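Local structure of kinetochore protein Mis16 (Schizosaccharomyces japonicus, 4XYH) at residues Val56-Gly61 and Ser71-Leu76. The protein recognises histone H4 and the CENP-A chaperone Scm3, and probably acts in building centromeric chromatin. Numbering follows the deposited sequence.
Sequences VEWFPG and SIQKLL
Leu75 and Trp58 pair as non-hydrogen-bonded partners of an antiparallel beta hairpin, their side chains side by side on one face of the sheet. The CB of Leu75 lies 3.7 Å from Glu57 O. CG is anti to its own carbonyl carbon (chi1 -58°) and meets the rim atoms CE3 and CZ3 of Trp58. CD1 barely reaches CZ3. CD2 ends over the centre of the six-membered indole ring, 3.6 Å from its centroid, a CH-pi contact. The same methyl touches Val56 CG2 at 3.8 Å. An alanine in place of Trp58 would probably leave Leu75 CD2 without its aromatic surface and open a gap beside it. Leu76, on the opposite face with Glu57, sets its CB 3.6 Å from Phe59 CE2. The backbones are joined by a nearly straight bond from Leu76 N to Glu57 O (2.7 Å), a more bent one from Glu57 N to Leu76 O, and one from Phe59 N to Lys74 O (2.9 Å). Beyond Phe59 the two chains move apart, and a water bridges Lys74 N to the carbonyl oxygens of Phe59 and Gly61. Strand 56-58 is an edge strand of its sheet in the beta-propeller, and strand 70-77 pairs next with strand 87-97. Leu75, Trp58 and Val56 pack on strand 398-402 of another sheet, while Leu76 and Glu57 touch strand 136-140.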
# COMPACT_ATOMS: atom_id res chain seq x y z
N VAL A 56 3.32 1.96 5.19
CA VAL A 56 4.01 0.86 5.85
C VAL A 56 4.41 -0.17 4.80
O VAL A 56 3.67 -0.41 3.85
CB VAL A 56 3.13 0.18 6.95
CG1 VAL A 56 1.89 -0.49 6.35
CG2 VAL A 56 3.93 -0.85 7.73
N GLU A 57 5.58 -0.75 4.97
CA GLU A 57 6.09 -1.78 4.08
C GLU A 57 7.05 -2.65 4.87
O GLU A 57 7.90 -2.13 5.61
CB GLU A 57 6.78 -1.17 2.85
CG GLU A 57 6.90 -2.14 1.68
CD GLU A 57 7.69 -1.58 0.50
OE1 GLU A 57 8.42 -0.59 0.70
OE2 GLU A 57 7.60 -2.13 -0.63
N TRP A 58 6.91 -3.97 4.73
CA TRP A 58 7.86 -4.93 5.32
C TRP A 58 9.13 -4.99 4.49
O TRP A 58 9.06 -5.11 3.27
CB TRP A 58 7.28 -6.34 5.39
CG TRP A 58 6.16 -6.52 6.32
CD1 TRP A 58 4.83 -6.44 6.03
CD2 TRP A 58 6.25 -6.83 7.71
NE1 TRP A 58 4.08 -6.69 7.16
CE2 TRP A 58 4.93 -6.92 8.21
CE3 TRP A 58 7.32 -7.04 8.59
CZ2 TRP A 58 4.65 -7.22 9.54
CZ3 TRP A 58 7.04 -7.33 9.91
CH2 TRP A 58 5.72 -7.42 10.37
N PHE A 59 10.28 -4.94 5.15
CA PHE A 59 11.54 -5.24 4.48
C PHE A 59 11.72 -6.75 4.34
O PHE A 59 11.34 -7.52 5.23
CB PHE A 59 12.73 -4.66 5.24
CG PHE A 59 12.91 -3.17 5.08
CD1 PHE A 59 13.58 -2.67 3.98
CD2 PHE A 59 12.45 -2.29 6.06
CE1 PHE A 59 13.78 -1.29 3.84
CE2 PHE A 59 12.65 -0.92 5.93
CZ PHE A 59 13.32 -0.42 4.81
N PRO A 60 12.31 -7.19 3.22
CA PRO A 60 12.66 -8.62 3.09
C PRO A 60 13.75 -9.00 4.09
O PRO A 60 14.64 -8.18 4.37
CB PRO A 60 13.18 -8.73 1.65
CG PRO A 60 12.76 -7.50 0.97
CD PRO A 60 12.68 -6.43 2.03
N GLY A 61 13.70 -10.22 4.62
CA GLY A 61 14.78 -10.72 5.45
C GLY A 61 14.50 -10.74 6.94
O GLY A 61 13.55 -10.12 7.40
N SER A 71 12.32 -14.20 15.46
CA SER A 71 13.21 -13.45 14.59
C SER A 71 12.92 -11.96 14.69
O SER A 71 11.85 -11.54 15.15
CB SER A 71 13.10 -13.91 13.14
OG SER A 71 11.85 -13.54 12.59
N ILE A 72 13.90 -11.17 14.28
CA ILE A 72 13.76 -9.73 14.27
C ILE A 72 13.64 -9.28 12.83
O ILE A 72 14.47 -9.64 11.99
CB ILE A 72 14.93 -9.05 14.97
CG1 ILE A 72 15.08 -9.61 16.39
CG2 ILE A 72 14.73 -7.55 15.01
CD1 ILE A 72 16.30 -9.13 17.11
N GLN A 73 12.59 -8.52 12.53
CA GLN A 73 12.36 -8.07 11.16
C GLN A 73 12.15 -6.56 11.13
O GLN A 73 12.04 -5.93 12.17
CB GLN A 73 11.17 -8.82 10.55
CG GLN A 73 11.46 -10.30 10.33
CD GLN A 73 10.29 -11.09 9.76
OE1 GLN A 73 9.49 -10.58 8.98
NE2 GLN A 73 10.19 -12.35 10.15
N LYS A 74 12.10 -5.99 9.93
CA LYS A 74 12.04 -4.54 9.81
C LYS A 74 10.88 -4.04 8.96
O LYS A 74 10.46 -4.70 8.01
CB LYS A 74 13.36 -4.01 9.23
CG LYS A 74 14.53 -4.10 10.19
CD LYS A 74 15.82 -3.71 9.50
CE LYS A 74 16.96 -3.56 10.51
NZ LYS A 74 18.29 -3.54 9.84
N LEU A 75 10.41 -2.85 9.30
CA LEU A 75 9.35 -2.19 8.55
C LEU A 75 9.78 -0.79 8.18
O LEU A 75 10.50 -0.13 8.94
CB LEU A 75 8.05 -2.10 9.35
CG LEU A 75 7.44 -3.41 9.84
CD1 LEU A 75 7.44 -3.42 11.36
CD2 LEU A 75 6.05 -3.54 9.31
N LEU A 76 9.31 -0.36 7.02
CA LEU A 76 9.49 0.99 6.56
C LEU A 76 8.23 1.80 6.89
O LEU A 76 7.13 1.43 6.48
CB LEU A 76 9.76 0.99 5.08
CG LEU A 76 9.96 2.34 4.42
CD1 LEU A 76 11.31 2.95 4.84
CD2 LEU A 76 9.86 2.14 2.93
O HOH W 1 12.56 -7.61 7.58